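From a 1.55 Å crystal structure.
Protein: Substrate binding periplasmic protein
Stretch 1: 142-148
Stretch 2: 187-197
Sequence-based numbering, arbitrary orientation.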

ATOM      1  N   THR A 142      -7.423   6.323 -26.217  1.00  5.75           N
ATOM      2  CA  THR A 142      -7.414   7.781 -26.184  1.00  5.71           C
ATOM      3  C   THR A 142      -8.468   8.366 -25.251  1.00  5.90           C
ATOM      4  O   THR A 142      -8.398   9.542 -24.899  1.00  6.59           O
ATOM      5  N   ARG A 143      -9.437   7.551 -24.844  1.00  4.89           N
ATOM      6  CA  ARG A 143     -10.499   8.029 -23.967  1.00  5.51           C
ATOM      7  C   ARG A 143     -10.455   7.329 -22.621  1.00  4.67           C
ATOM      8  O   ARG A 143     -10.882   6.183 -22.484  1.00  4.55           O
ATOM      9  N   ILE A 144      -9.934   8.039 -21.625  1.00  5.57           N
ATOM     10  CA  ILE A 144      -9.787   7.495 -20.288  1.00  5.07           C
ATOM     11  C   ILE A 144     -10.603   8.240 -19.240  1.00  4.56           C
ATOM     12  O   ILE A 144     -10.632   9.473 -19.215  1.00  5.69           O
ATOM     13  N   GLY A 145     -11.276   7.473 -18.388  1.00  4.05           N
ATOM     14  CA  GLY A 145     -12.068   8.045 -17.318  1.00  4.41           C
ATOM     15  C   GLY A 145     -11.357   7.748 -16.011  1.00  3.84           C
ATOM     16  O   GLY A 145     -10.539   6.828 -15.945  1.00  4.48           O
ATOM     17  N   VAL A 146     -11.641   8.522 -14.971  1.00  4.27           N
ATOM     18  CA  VAL A 146     -10.990   8.297 -13.689  1.00  4.25           C
ATOM     19  C   VAL A 146     -11.950   8.391 -12.512  1.00  4.16           C
ATOM     20  O   VAL A 146     -12.725   9.341 -12.410  1.00  5.33           O
ATOM     21  N   LEU A 147     -11.906   7.387 -11.643  1.00  3.76           N
ATOM     22  CA  LEU A 147     -12.704   7.380 -10.421  1.00  3.71           C
ATOM     23  C   LEU A 147     -11.690   7.840  -9.382  1.00  4.73           C
ATOM     24  O   LEU A 147     -10.617   7.248  -9.277  1.00  5.48           O
ATOM     25  N   TYR A 148     -12.002   8.888  -8.627  1.00  3.91           N
ATOM     26  CA  TYR A 148     -11.052   9.365  -7.628  1.00  4.25           C
ATOM     27  C   TYR A 148     -11.668   9.681  -6.276  1.00  4.65           C
ATOM     28  O   TYR A 148     -12.804  10.151  -6.187  1.00  4.81           O
ATOM     29  N   PRO A 187     -23.157   7.768  -7.559  1.00  9.17           N
ATOM     30  CA  PRO A 187     -23.089   8.899  -8.489  1.00  8.63           C
ATOM     31  C   PRO A 187     -21.932   8.764  -9.476  1.00  7.83           C
ATOM     32  O   PRO A 187     -22.049   9.138 -10.643  1.00  7.87           O
ATOM     33  N   ALA A 188     -20.814   8.221  -9.004  1.00  7.17           N
ATOM     34  CA  ALA A 188     -19.646   8.043  -9.860  1.00  6.35           C
ATOM     35  C   ALA A 188     -19.926   7.004 -10.939  1.00  6.65           C
ATOM     36  O   ALA A 188     -19.503   7.157 -12.088  1.00  7.23           O
ATOM     37  N   VAL A 189     -20.627   5.940 -10.564  1.00  6.61           N
ATOM     38  CA  VAL A 189     -20.971   4.895 -11.516  1.00  7.34           C
ATOM     39  C   VAL A 189     -21.888   5.472 -12.591  1.00  9.03           C
ATOM     40  O   VAL A 189     -21.709   5.201 -13.778  1.00 10.14           O
ATOM     41  N   ASP A 190     -22.866   6.276 -12.178  1.00  9.78           N
ATOM     42  CA  ASP A 190     -23.784   6.876 -13.141  1.00 10.51           C
ATOM     43  C   ASP A 190     -23.015   7.715 -14.156  1.00  9.52           C
ATOM     44  O   ASP A 190     -23.224   7.595 -15.364  1.00 10.20           O
ATOM     45  N   LYS A 191     -22.119   8.557 -13.656  1.00  9.02           N
ATOM     46  CA  LYS A 191     -21.335   9.443 -14.507  1.00  9.15           C
ATOM     47  C   LYS A 191     -20.384   8.734 -15.468  1.00  9.28           C
ATOM     48  O   LYS A 191     -20.321   9.078 -16.647  1.00 10.73           O
ATOM     49  N   LEU A 192     -19.643   7.747 -14.976  1.00  8.36           N
ATOM     50  CA  LEU A 192     -18.702   7.052 -15.843  1.00  8.53           C
ATOM     51  C   LEU A 192     -19.368   6.093 -16.828  1.00  9.12           C
ATOM     52  O   LEU A 192     -18.809   5.806 -17.886  1.00  8.27           O
ATOM     53  N   LEU A 193     -20.557   5.604 -16.489  1.00  8.09           N
ATOM     54  CA  LEU A 193     -21.290   4.722 -17.392  1.00  9.61           C
ATOM     55  C   LEU A 193     -21.697   5.531 -18.621  1.00 10.00           C
ATOM     56  O   LEU A 193     -21.679   5.031 -19.747  1.00 12.15           O
ATOM     57  N   ALA A 194     -22.063   6.788 -18.385  1.00 11.03           N
ATOM     58  CA  ALA A 194     -22.492   7.694 -19.444  1.00 10.87           C
ATOM     59  C   ALA A 194     -21.333   8.208 -20.292  1.00 11.67           C
ATOM     60  O   ALA A 194     -21.531   8.621 -21.434  1.00 13.87           O
ATOM     61  N   ALA A 195     -20.126   8.187 -19.734  1.00 10.66           N
ATOM     62  CA  ALA A 195     -18.951   8.660 -20.459  1.00  9.69           C
ATOM     63  C   ALA A 195     -18.522   7.647 -21.513  1.00  9.90           C
ATOM     64  O   ALA A 195     -18.588   6.439 -21.293  1.00  9.72           O
ATOM     65  N   ASP A 196     -18.079   8.148 -22.661  1.00 10.24           N
ATOM     66  CA  ASP A 196     -17.645   7.287 -23.755  1.00 10.65           C
ATOM     67  C   ASP A 196     -16.165   6.962 -23.584  1.00 10.41           C
ATOM     68  O   ASP A 196     -15.323   7.387 -24.375  1.00 11.32           O
ATOM     69  N   VAL A 197     -15.855   6.190 -22.548  1.00  8.50           N
ATOM     70  CA  VAL A 197     -14.473   5.838 -22.250  1.00  6.30           C
ATOM     71  C   VAL A 197     -14.076   4.404 -22.587  1.00  5.81           C
ATOM     72  O   VAL A 197     -14.886   3.481 -22.503  1.00  6.69           O
TER

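A strand and a helix that run antiparallel can pack through a handful of side chains, and the loop residues flanking them can carry much of the contact; the pairing of residues 142-148 with 187-197 illustrates the principle. The axes of strand 144-148 and helix 187-194 lie 9.4 Å apart at closest approach, with an angle of 177° between their directions; the two stretches, flanking loop residues included, bury 361 Å², both sides summed.

Arg-143, just before the strand, contributes the most covered surface. Its CA-to-CB bond points toward the second stretch, and the side chain, with chi1 m, chi2 t and chi3 m, brings the guanidinium to Asp-196. There Arg-143 NE donates a weak hydrogen bond to the backbone O of Asp-196, 3.0 Å away and near the guanidinium plane. Arg-143 NE also lies 3.3 Å from OD2 of Asp-196, whose chi1 is t; this salt bridge is purely electrostatic, because the oxygen sits well out of the plane and no N-H points at it.

Val-197, with chi1 m and its CA-to-CB bond pointing sideways, follows in covered area. Val-197 CA lies 3.6 Å from the O of Arg-143, and Val-197 CG1 comes 3.6 Å from the N of Gly-145. The glycine keeps this space open: a CB here would point toward the second stretch and lie only 3.3 Å from both Val-197 CG1 and Leu-192 CD2.

Leu-192, in the mt rotamer, points toward the strand and extends the apolar contact. Leu-192 CD2 lies 4.4 Å from Gly-145 CA, while Leu-192 CD1 is 4.2 Å from Leu-147 CB. The CA-to-CB bond of Leu-147 points sideways relative to the helix, yet its tp conformation carries Leu-147 CD1 to 3.5 Å from Ala-188 CB, an apolar contact with a methyl group whose CA-to-CB bond points toward the strand. Ile-144 and Val-146, by contrast, point away, in keeping with the alternation of a strand.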

ATOM      1  CB  THR A 142      -7.640   8.375 -27.581  1.00  7.04           C
ATOM      2  OG1 THR A 142      -8.884   7.895 -28.107  1.00  8.42           O
ATOM      3  CG2 THR A 142      -6.504   7.987 -28.510  1.00  7.56           C
ATOM      4  CB  ARG A 143     -11.859   7.822 -24.637  1.00  5.89           C
ATOM      5  CG  ARG A 143     -11.966   8.556 -25.971  1.00  5.33           C
ATOM      6  CD  ARG A 143     -13.383   8.542 -26.523  1.00  6.77           C
ATOM      7  NE  ARG A 143     -13.829   7.219 -26.955  1.00  9.18           N
ATOM      8  CZ  ARG A 143     -13.457   6.630 -28.089  1.00 10.57           C
ATOM      9  NH1 ARG A 143     -12.624   7.241 -28.922  1.00 11.66           N
ATOM     10  NH2 ARG A 143     -13.929   5.430 -28.394  1.00 12.55           N
ATOM     11  CB  ILE A 144      -8.295   7.515 -19.880  1.00  6.62           C
ATOM     12  CG1 ILE A 144      -7.495   6.644 -20.856  1.00  7.50           C
ATOM     13  CG2 ILE A 144      -8.122   7.020 -18.445  1.00  8.64           C
ATOM     14  CD1 ILE A 144      -5.982   6.716 -20.676  1.00 10.47           C
ATOM     15  CB  VAL A 146      -9.856   9.329 -13.446  1.00  3.42           C
ATOM     16  CG1 VAL A 146      -9.166   9.039 -12.117  1.00  4.42           C
ATOM     17  CG2 VAL A 146      -8.849   9.295 -14.593  1.00  5.27           C
ATOM     18  CB  LEU A 147     -13.165   5.968 -10.061  1.00  4.22           C
ATOM     19  CG  LEU A 147     -13.772   5.868  -8.652  1.00  4.74           C
ATOM     20  CD1 LEU A 147     -15.127   6.559  -8.630  1.00  5.94           C
ATOM     21  CD2 LEU A 147     -13.910   4.413  -8.237  1.00  4.88           C
ATOM     22  CB  TYR A 148     -10.306  10.605  -8.138  1.00  5.39           C
ATOM     23  CG  TYR A 148     -11.164  11.841  -8.307  1.00  5.34           C
ATOM     24  CD1 TYR A 148     -11.969  12.010  -9.433  1.00  5.86           C
ATOM     25  CD2 TYR A 148     -11.161  12.848  -7.344  1.00  6.50           C
ATOM     26  CE1 TYR A 148     -12.747  13.157  -9.597  1.00  5.99           C
ATOM     27  CE2 TYR A 148     -11.935  13.997  -7.497  1.00  7.77           C
ATOM     28  CZ  TYR A 148     -12.724  14.143  -8.627  1.00  7.93           C
ATOM     29  OH  TYR A 148     -13.487  15.277  -8.789  1.00 11.36           O
ATOM     30  CB  PRO A 187     -22.929  10.095  -7.557  1.00  9.95           C
ATOM     31  CG  PRO A 187     -23.689   9.665  -6.339  1.00 10.06           C
ATOM     32  CD  PRO A 187     -23.229   8.240  -6.165  1.00  9.68           C
ATOM     33  CB  ALA A 188     -18.447   7.622  -9.024  1.00  5.09           C
ATOM     34  CB  VAL A 189     -21.681   3.710 -10.824  1.00  5.96           C
ATOM     35  CG1 VAL A 189     -22.142   2.699 -11.872  1.00  7.64           C
ATOM     36  CG2 VAL A 189     -20.734   3.046  -9.825  1.00  7.08           C
ATOM     37  CB  ASP A 190     -24.810   7.783 -12.449  1.00 12.29           C
ATOM     38  CG  ASP A 190     -25.716   7.035 -11.489  1.00 14.97           C
ATOM     39  OD1 ASP A 190     -26.012   5.849 -11.736  1.00 15.69           O
ATOM     40  OD2 ASP A 190     -26.153   7.649 -10.490  1.00 17.18           O
ATOM     41  CB  LYS A 191     -20.543  10.429 -13.643  1.00 10.88           C
ATOM     42  CG  LYS A 191     -19.869  11.533 -14.435  1.00 13.10           C
ATOM     43  CD  LYS A 191     -19.237  12.570 -13.522  1.00 14.89           C
ATOM     44  CE  LYS A 191     -18.645  13.715 -14.328  1.00 15.02           C
ATOM     45  NZ  LYS A 191     -17.971  14.724 -13.463  1.00 18.07           N
ATOM     46  CB  LEU A 192     -17.643   6.337 -14.997  1.00  8.28           C
ATOM     47  CG  LEU A 192     -16.731   7.330 -14.262  1.00 10.96           C
ATOM     48  CD1 LEU A 192     -15.752   6.592 -13.365  1.00 11.08           C
ATOM     49  CD2 LEU A 192     -15.984   8.182 -15.279  1.00 12.92           C
ATOM     50  CB  LEU A 193     -22.554   4.180 -16.720  1.00 10.88           C
ATOM     51  CG  LEU A 193     -22.464   2.902 -15.889  1.00 12.01           C
ATOM     52  CD1 LEU A 193     -23.783   2.679 -15.163  1.00 12.18           C
ATOM     53  CD2 LEU A 193     -22.146   1.716 -16.797  1.00 11.45           C
ATOM     54  CB  ALA A 194     -23.253   8.873 -18.840  1.00 11.67           C
ATOM     55  CB  ALA A 195     -17.809   8.926 -19.484  1.00 10.78           C
ATOM     56  CB  ASP A 196     -17.904   7.997 -25.088  1.00 13.67           C
ATOM     57  CG  ASP A 196     -17.588   7.128 -26.282  1.00 15.86           C
ATOM     58  OD1 ASP A 196     -17.844   5.909 -26.215  1.00 17.95           O
ATOM     59  OD2 ASP A 196     -17.101   7.668 -27.297  1.00 18.17           O
ATOM     60  CB  VAL A 197     -14.160   6.108 -20.761  1.00  7.21           C
ATOM     61  CG1 VAL A 197     -14.262   7.600 -20.480  1.00  6.61           C
ATOM     62  CG2 VAL A 197     -15.130   5.341 -19.871  1.00  7.07           C
TER